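Local coordinates for uncharacterized protein (Bacteroides ovatus CL02T12C04, PDB 6PTM) that probably hydrolyses carrageenan oligosaccharides from the chain end, as an exo-acting glycoside hydrolase of family GH42, at residues Y493-I498 with G706-V711; V721-I726 with A731-S736; T756-V759 with V765-L768. All blocks are in the same frame, centred on the assembly; numbering follows the deposited sequence.

Contact 1 (Y493-I498 with G706-V711); sequences YWLATI and GCEWRV. With EDO (1,2-ethanediol), chain E; EDO (1,2-ethanediol), chain F.
Helix 486-498, within the part of the chain related to beta-galactosidases and probably in the catalytic domain, lies here against strand 707-715, an edge strand of a four-stranded antiparallel sheet near the C terminus, with Leu495 and Ile498 on the helix touching Glu708 and Arg710 on the strand. Leu495 reaches the strand by its tip: one methyl, CD1, rests 3.4 Å from Glu708 OE1, the two side chains meeting at a slant. Glu708 gets there because its CG stands opposite the backbone N (chi1 -167°) and the chain runs on extended, carrying the carboxylate to the helix. One turn on, Ile498 and Arg710 run by one another, pointing opposite ways. Ile498 CG2 lies 4.1 Å from Arg710 NH1, obliquely placed against the guanidinium, and a bend at chi2 (-65°) brings the arginine alongside. Water 1 joins the same two residues: it lies 2.8 Å from Ile498 O, to which it can donate, and accepts from Arg710 NH1 at 3.0 Å, in the plane and at the edge of the guanidinium. On the strand side the two charges are only loosely coupled. Arg710 NH2 is 3.9 Å from Glu708 OE1, and that oxygen lies well out of the guanidinium plane, leaving an attraction of charges with no N-H aimed at it. A carboxylate and a guanidinium are thus buried between the helix, the strand and residues such as Phe557 and Cys451. Both oxygens of Glu708 are hydrogen-bonded, OE1 by His499, just past the helix segment, and OE2 by Asn591, while Arg710 NH1 is bound to water 1; the nearby arginine probably adds a weaker electrostatic stabilisation of the glutamate.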
loop_
_atom_site.group_PDB
_atom_site.type_symbol
_atom_site.label_atom_id
_atom_site.label_comp_id
_atom_site.label_asym_id
_atom_site.label_seq_id
_atom_site.Cartn_x
_atom_site.Cartn_y
_atom_site.Cartn_z
ATOM N N TYR A 493 -8.644 3.969 5.595
ATOM C CA TYR A 493 -8.444 4.674 4.312
ATOM C C TYR A 493 -7.834 6.033 4.642
ATOM O O TYR A 493 -7.006 6.541 3.901
ATOM C CB TYR A 493 -9.730 4.754 3.487
ATOM C CG TYR A 493 -9.972 3.511 2.682
ATOM C CD1 TYR A 493 -10.548 2.401 3.274
ATOM C CD2 TYR A 493 -9.576 3.410 1.367
ATOM C CE1 TYR A 493 -10.724 1.219 2.573
ATOM C CE2 TYR A 493 -9.781 2.240 0.640
ATOM C CZ TYR A 493 -10.333 1.130 1.254
ATOM O OH TYR A 493 -10.532 -0.035 0.579
ATOM N N TRP A 494 -8.258 6.614 5.753
ATOM C CA TRP A 494 -7.756 7.949 6.148
ATOM C C TRP A 494 -6.249 7.823 6.448
ATOM O O TRP A 494 -5.425 8.623 5.929
ATOM C CB TRP A 494 -8.560 8.475 7.346
ATOM C CG TRP A 494 -8.204 9.883 7.688
ATOM C CD1 TRP A 494 -7.128 10.303 8.398
ATOM C CD2 TRP A 494 -8.917 11.066 7.296
ATOM N NE1 TRP A 494 -7.122 11.663 8.484
ATOM C CE2 TRP A 494 -8.211 12.162 7.827
ATOM C CE3 TRP A 494 -10.082 11.297 6.569
ATOM C CZ2 TRP A 494 -8.623 13.467 7.622
ATOM C CZ3 TRP A 494 -10.497 12.586 6.366
ATOM C CH2 TRP A 494 -9.770 13.659 6.877
ATOM N N LEU A 495 -5.895 6.862 7.300
ATOM C CA LEU A 495 -4.497 6.680 7.732
ATOM C C LEU A 495 -3.613 6.374 6.510
ATOM O O LEU A 495 -2.562 7.032 6.329
ATOM C CB LEU A 495 -4.468 5.580 8.801
ATOM C CG LEU A 495 -3.097 5.204 9.343
ATOM C CD1 LEU A 495 -2.470 6.356 10.103
ATOM C CD2 LEU A 495 -3.211 3.934 10.185
ATOM N N ALA A 496 -4.032 5.437 5.654
ATOM C CA ALA A 496 -3.263 5.061 4.459
ATOM C C ALA A 496 -3.039 6.311 3.587
ATOM O O ALA A 496 -1.898 6.508 3.062
ATOM C CB ALA A 496 -3.960 3.969 3.693
ATOM N N THR A 497 -4.051 7.169 3.496
ATOM C CA THR A 497 -3.968 8.394 2.672
ATOM C C THR A 497 -2.982 9.380 3.307
ATOM O O THR A 497 -2.171 9.964 2.565
ATOM C CB THR A 497 -5.348 9.007 2.414
ATOM O OG1 THR A 497 -6.147 7.987 1.816
ATOM C CG2 THR A 497 -5.184 10.202 1.504
ATOM N N ILE A 498 -3.001 9.523 4.629
ATOM C CA ILE A 498 -1.994 10.365 5.328
ATOM C C ILE A 498 -0.571 9.893 4.950
ATOM O O ILE A 498 0.321 10.754 4.789
ATOM C CB ILE A 498 -2.244 10.390 6.838
ATOM C CG1 ILE A 498 -3.535 11.161 7.168
ATOM C CG2 ILE A 498 -1.016 10.918 7.580
ATOM C CD1 ILE A 498 -3.507 12.634 6.863
ATOM N N GLY A 706 -0.954 4.486 20.916
ATOM C CA GLY A 706 -1.585 4.053 19.652
ATOM C C GLY A 706 -2.013 5.206 18.758
ATOM O O GLY A 706 -2.469 4.934 17.647
ATOM N N CYS A 707 -1.994 6.446 19.254
ATOM C CA CYS A 707 -2.465 7.617 18.481
ATOM C C CYS A 707 -1.303 8.172 17.677
ATOM O O CYS A 707 -0.385 8.800 18.271
ATOM C CB CYS A 707 -3.064 8.679 19.387
ATOM S SG CYS A 707 -4.617 8.141 20.119
ATOM N N GLU A 708 -1.324 7.927 16.367
ATOM C CA GLU A 708 -0.363 8.572 15.457
ATOM C C GLU A 708 -0.892 9.960 15.139
ATOM O O GLU A 708 -2.011 10.055 14.640
ATOM C CB GLU A 708 -0.216 7.774 14.166
ATOM C CG GLU A 708 0.975 8.241 13.358
ATOM C CD GLU A 708 0.972 7.748 11.921
ATOM O OE1 GLU A 708 0.170 8.290 11.102
ATOM O OE2 GLU A 708 1.711 6.795 11.656
ATOM N N TRP A 709 -0.098 10.988 15.404
ATOM C CA TRP A 709 -0.534 12.394 15.249
ATOM C C TRP A 709 0.455 13.188 14.397
ATOM O O TRP A 709 1.654 12.769 14.291
ATOM C CB TRP A 709 -0.800 13.032 16.598
ATOM C CG TRP A 709 0.358 13.054 17.525
ATOM C CD1 TRP A 709 0.784 12.037 18.314
ATOM C CD2 TRP A 709 1.151 14.197 17.864
ATOM N NE1 TRP A 709 1.855 12.449 19.061
ATOM C CE2 TRP A 709 2.083 13.778 18.834
ATOM C CE3 TRP A 709 1.182 15.519 17.423
ATOM C CZ2 TRP A 709 3.013 14.645 19.397
ATOM C CZ3 TRP A 709 2.136 16.368 17.938
ATOM C CH2 TRP A 709 3.038 15.935 18.910
ATOM N N ARG A 710 -0.064 14.231 13.734
ATOM C CA ARG A 710 0.711 15.121 12.851
ATOM C C ARG A 710 0.161 16.530 13.022
ATOM O O ARG A 710 -1.008 16.675 13.361
ATOM C CB ARG A 710 0.579 14.697 11.384
ATOM C CG ARG A 710 1.075 13.291 11.067
ATOM C CD ARG A 710 2.580 13.082 11.266
ATOM N NE ARG A 710 2.965 11.700 10.932
ATOM C CZ ARG A 710 3.055 11.205 9.693
ATOM N NH1 ARG A 710 2.794 11.957 8.624
ATOM N NH2 ARG A 710 3.366 9.929 9.525
ATOM N N VAL A 711 0.994 17.535 12.781
ATOM C CA VAL A 711 0.593 18.952 12.867
ATOM C C VAL A 711 1.145 19.699 11.658
ATOM O O VAL A 711 2.364 19.594 11.413
ATOM C CB VAL A 711 1.083 19.572 14.185
ATOM C CG1 VAL A 711 0.546 20.996 14.342
ATOM C CG2 VAL A 711 0.693 18.693 15.354
HETATM C C1 EDO E . 4.475 23.244 11.759
HETATM O O1 EDO E . 4.449 22.125 10.890
HETATM C C2 EDO E . 3.638 22.937 12.942
HETATM O O2 EDO E . 4.070 21.842 13.738
HETATM C C1 EDO F . 7.105 19.998 12.473
HETATM O O1 EDO F . 6.795 20.822 11.338
HETATM C C2 EDO F . 6.124 18.913 12.662
HETATM O O2 EDO F . 4.833 19.341 13.100
HETATM O O HOH W 1 2.907 11.430 5.717
#

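Contact 2 (V721-I726 with A731-S736); sequences VNIVNI and ATVSMS
Strands 721-725 and 731-736 run antiparallel in two different sheets, their axes 9.6 Å apart at closest approach and inclined at 161°, so that side chains rather than backbones fill the space between Val721, Ile723 and Asn725 on one strand and Met735, Val733 and Ala731 on the other. At the middle, Ile723 and Val733 meet end to end, with Ile723 CD1 3.9 Å from Val733 CG2. The isoleucine extends its CG1 arm on the side opposite its carbonyl carbon (chi1 -46°), which sends the terminal methyl across the interface. Toward the start of the first strand, Val721 CG1 meets the sulfur of Met735, SD, at 4.3 Å, a looser apolar contact. This is face-to-face packing of a beta sandwich: strand 718-725 belongs to the four-stranded sheet, strand 731-737 is the middle strand of the three-stranded one, and the chain passes from one sheet to the other through the short connection between them. Leu760, from the neighbouring strand 757-760, also packs on both Ile723 and Val733, and Cys707 lies against Ala731 and Asn725. Beside that connection the apolar layer gives way to an amide. Asn725 ND2 comes within 3.9 Å of Ala731 CB, but its stronger bonds go to the intervening turn, where OD1 accepts from Gly727 N and ND2 donates to Ser729 O, fixing the rotation of the buried amide; ND2 also makes a weak hydrogen bond to Leu760 O.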
loop_
_atom_site.group_PDB
_atom_site.type_symbol
_atom_site.label_atom_id
_atom_site.label_comp_id
_atom_site.label_asym_id
_atom_site.label_seq_id
_atom_site.Cartn_x
_atom_site.Cartn_y
_atom_site.Cartn_z
ATOM N N VAL A 721 -4.359 19.622 13.159
ATOM C CA VAL A 721 -3.842 18.434 13.899
ATOM C C VAL A 721 -4.572 17.205 13.377
ATOM O O VAL A 721 -5.810 17.225 13.353
ATOM C CB VAL A 721 -4.044 18.582 15.410
ATOM C CG1 VAL A 721 -3.564 17.348 16.156
ATOM C CG2 VAL A 721 -3.374 19.849 15.928
ATOM N N ASN A 722 -3.835 16.184 12.960
ATOM C CA ASN A 722 -4.398 14.913 12.470
ATOM C C ASN A 722 -4.086 13.846 13.519
ATOM O O ASN A 722 -2.906 13.725 13.906
ATOM C CB ASN A 722 -3.791 14.558 11.121
ATOM C CG ASN A 722 -4.313 13.230 10.616
ATOM O OD1 ASN A 722 -5.447 13.161 10.173
ATOM N ND2 ASN A 722 -3.538 12.176 10.797
ATOM N N ILE A 723 -5.093 13.107 13.987
ATOM C CA ILE A 723 -4.869 12.023 14.987
ATOM C C ILE A 723 -5.648 10.817 14.515
ATOM O O ILE A 723 -6.848 10.990 14.217
ATOM C CB ILE A 723 -5.293 12.406 16.409
ATOM C CG1 ILE A 723 -4.810 13.788 16.822
ATOM C CG2 ILE A 723 -4.817 11.338 17.369
ATOM C CD1 ILE A 723 -5.363 14.220 18.178
ATOM N N VAL A 724 -4.990 9.657 14.447
ATOM C CA VAL A 724 -5.694 8.367 14.244
ATOM C C VAL A 724 -5.307 7.443 15.394
ATOM O O VAL A 724 -4.123 7.235 15.613
ATOM C CB VAL A 724 -5.332 7.741 12.887
ATOM C CG1 VAL A 724 -6.150 6.493 12.635
ATOM C CG2 VAL A 724 -5.460 8.748 11.772
ATOM N N ASN A 725 -6.297 6.889 16.085
ATOM C CA ASN A 725 -6.046 5.883 17.137
ATOM C C ASN A 725 -5.894 4.514 16.467
ATOM O O ASN A 725 -6.913 3.921 16.073
ATOM C CB ASN A 725 -7.125 5.899 18.206
ATOM C CG ASN A 725 -6.780 4.999 19.368
ATOM O OD1 ASN A 725 -5.652 4.513 19.473
ATOM N ND2 ASN A 725 -7.732 4.798 20.265
ATOM N N ILE A 726 -4.647 4.058 16.352
ATOM C CA ILE A 726 -4.260 2.736 15.785
ATOM C C ILE A 726 -4.300 1.732 16.942
ATOM O O ILE A 726 -4.247 0.542 16.675
ATOM C CB ILE A 726 -2.857 2.791 15.151
ATOM C CG1 ILE A 726 -2.703 3.951 14.168
ATOM C CG2 ILE A 726 -2.538 1.477 14.455
ATOM C CD1 ILE A 726 -1.249 4.191 13.730
ATOM N N ALA A 731 -8.112 5.879 23.910
ATOM C CA ALA A 731 -6.985 6.733 24.283
ATOM C C ALA A 731 -7.547 8.118 24.592
ATOM O O ALA A 731 -8.470 8.556 23.899
ATOM C CB ALA A 731 -5.986 6.745 23.140
ATOM N N THR A 732 -7.008 8.766 25.611
ATOM C CA THR A 732 -7.238 10.198 25.893
ATOM C C THR A 732 -6.029 10.993 25.407
ATOM O O THR A 732 -4.914 10.704 25.864
ATOM C CB THR A 732 -7.462 10.438 27.387
ATOM O OG1 THR A 732 -8.681 9.775 27.694
ATOM C CG2 THR A 732 -7.508 11.912 27.713
ATOM N N VAL A 733 -6.216 11.908 24.457
ATOM C CA VAL A 733 -5.120 12.802 23.997
ATOM C C VAL A 733 -5.258 14.103 24.772
ATOM O O VAL A 733 -6.364 14.585 24.954
ATOM C CB VAL A 733 -5.056 13.046 22.476
ATOM C CG1 VAL A 733 -4.648 11.784 21.730
ATOM C CG2 VAL A 733 -6.340 13.601 21.912
ATOM N N SER A 734 -4.131 14.669 25.161
ATOM C CA SER A 734 -4.074 15.984 25.804
ATOM C C SER A 734 -3.138 16.891 24.993
ATOM O O SER A 734 -1.976 16.497 24.745
ATOM C CB SER A 734 -3.651 15.805 27.252
ATOM O OG SER A 734 -3.530 17.091 27.774
ATOM N N MET A 735 -3.617 18.055 24.578
ATOM C CA MET A 735 -2.864 18.953 23.653
ATOM C C MET A 735 -2.488 20.267 24.355
ATOM O O MET A 735 -3.286 20.760 25.144
ATOM C CB MET A 735 -3.712 19.281 22.423
ATOM C CG MET A 735 -4.108 18.068 21.608
ATOM S SD MET A 735 -4.915 18.603 20.068
ATOM C CE MET A 735 -6.219 19.623 20.744
ATOM N N SER A 736 -1.306 20.799 24.078
ATOM C CA SER A 736 -0.869 22.135 24.533
ATOM C C SER A 736 -0.046 22.771 23.423
ATOM O O SER A 736 0.485 22.037 22.566
ATOM C CB SER A 736 -0.085 22.060 25.818
ATOM O OG SER A 736 1.119 21.336 25.590
#

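Contact 3 (T756-V759 with V765-L768); sequences TKIV and VQLL
Ile758 carries this contact, sending two branches to two residues of strand 765-768. Its CD1 meets Leu768 CD1 tip to tip at 3.5 Å, closer than carbons usually pack. Both side chains share one conformation, with CG on the leucine and CG1 on the isoleucine set opposite the carbonyl carbon (chi1 -57° in each) and the chain straight beyond; these torsions point the two terminal methyls at each other. Val733 packs on Ile758 and Met735 on Leu768, placing this tight point within the apolar layer between the sheets.

The other branch marks a looser border. Ile758 CG2 lies 4.0 Å from Gln766 NE2, the two side chains passing at a slant. Gln766 is partly exposed, and a bend at chi2 (-73°) brings its amide beside the isoleucine methyl. The same NE2 donates to water 2 at 2.9 Å, and that water gives a proton to Val759 O over 2.8 Å. A single water thus links the amide of one strand to the backbone carbonyl of the other, at the place where the side chain of Val759 points away from the interface and is exposed. Strand 757-760 belongs to the three-stranded sheet and strand 765-772 to the four-stranded one, and the two sheets pack face to face here, as in a beta sandwich.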
loop_
_atom_site.group_PDB
_atom_site.type_symbol
_atom_site.label_atom_id
_atom_site.label_comp_id
_atom_site.label_asym_id
_atom_site.label_seq_id
_atom_site.Cartn_x
_atom_site.Cartn_y
_atom_site.Cartn_z
ATOM N N THR A 756 -9.186 20.627 24.386
ATOM C CA THR A 756 -7.736 20.296 24.410
ATOM C C THR A 756 -7.539 18.858 24.915
ATOM O O THR A 756 -6.412 18.330 24.743
ATOM C CB THR A 756 -6.959 21.345 25.207
ATOM O OG1 THR A 756 -7.445 21.228 26.539
ATOM C CG2 THR A 756 -7.141 22.750 24.659
ATOM N N LYS A 757 -8.593 18.218 25.437
ATOM C CA LYS A 757 -8.547 16.794 25.876
ATOM C C LYS A 757 -9.683 16.014 25.216
ATOM O O LYS A 757 -10.819 16.453 25.278
ATOM C CB LYS A 757 -8.633 16.673 27.394
ATOM C CG LYS A 757 -7.374 17.129 28.101
ATOM C CD LYS A 757 -7.338 16.856 29.622
ATOM C CE LYS A 757 -7.619 15.413 29.966
ATOM N NZ LYS A 757 -7.343 15.125 31.395
ATOM N N ILE A 758 -9.345 14.944 24.514
ATOM C CA ILE A 758 -10.276 14.209 23.617
ATOM C C ILE A 758 -10.056 12.718 23.830
ATOM O O ILE A 758 -8.910 12.281 23.905
ATOM C CB ILE A 758 -10.049 14.583 22.134
ATOM C CG1 ILE A 758 -10.193 16.081 21.879
ATOM C CG2 ILE A 758 -10.980 13.773 21.223
ATOM C CD1 ILE A 758 -9.722 16.494 20.470
ATOM N N VAL A 759 -11.135 11.964 23.840
ATOM C CA VAL A 759 -11.111 10.486 23.850
ATOM C C VAL A 759 -11.253 10.009 22.415
ATOM O O VAL A 759 -12.229 10.401 21.749
ATOM C CB VAL A 759 -12.233 9.950 24.750
ATOM C CG1 VAL A 759 -12.304 8.440 24.678
ATOM C CG2 VAL A 759 -12.047 10.422 26.184
ATOM N N VAL A 765 -10.667 8.995 14.010
ATOM C CA VAL A 765 -9.885 10.021 13.276
ATOM C C VAL A 765 -10.306 11.355 13.861
ATOM O O VAL A 765 -11.519 11.645 13.862
ATOM C CB VAL A 765 -10.174 9.976 11.771
ATOM C CG1 VAL A 765 -9.447 11.090 11.042
ATOM C CG2 VAL A 765 -9.796 8.632 11.207
ATOM N N GLN A 766 -9.348 12.155 14.282
ATOM C CA GLN A 766 -9.614 13.560 14.627
ATOM C C GLN A 766 -8.877 14.465 13.638
ATOM O O GLN A 766 -7.696 14.191 13.321
ATOM C CB GLN A 766 -9.205 13.849 16.060
ATOM C CG GLN A 766 -10.142 13.210 17.065
ATOM C CD GLN A 766 -11.477 13.893 17.162
ATOM O OE1 GLN A 766 -11.607 15.086 16.951
ATOM N NE2 GLN A 766 -12.468 13.133 17.581
ATOM N N LEU A 767 -9.573 15.478 13.119
ATOM C CA LEU A 767 -8.904 16.524 12.306
ATOM C C LEU A 767 -9.372 17.867 12.862
ATOM O O LEU A 767 -10.543 18.209 12.722
ATOM C CB LEU A 767 -9.244 16.355 10.828
ATOM C CG LEU A 767 -8.486 17.272 9.870
ATOM C CD1 LEU A 767 -7.033 16.862 9.741
ATOM C CD2 LEU A 767 -9.163 17.267 8.510
ATOM N N LEU A 768 -8.452 18.556 13.503
ATOM C CA LEU A 768 -8.717 19.696 14.380
ATOM C C LEU A 768 -7.947 20.910 13.880
ATOM O O LEU A 768 -6.768 20.793 13.440
ATOM C CB LEU A 768 -8.242 19.341 15.782
ATOM C CG LEU A 768 -8.841 18.092 16.404
ATOM C CD1 LEU A 768 -8.094 17.765 17.701
ATOM C CD2 LEU A 768 -10.324 18.268 16.679
HETATM O O HOH W 2 -12.573 10.563 18.966
#

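Overall arrangement
From the N terminus, contact 1 comes first and closes the longest loop: 207 residues, with the parallel five-stranded sheet of strands 564-567 to 667-670 among them, separate helix 486-498 from strand 707-715. Contacts 2 and 3 then follow in series, without nesting or crossing, each closing a connection of only four or five residues between the two antiparallel sheets. Their centres lie about 5 Å apart, and backbone hydrogen bonds such as Val721 N to Leu768 O join their strands within one sheet. Trp494 of the contact 1 helix reaches Asn722, Val765 and Leu767, tying the probable catalytic domain to the outer face of the C-terminal sandwich.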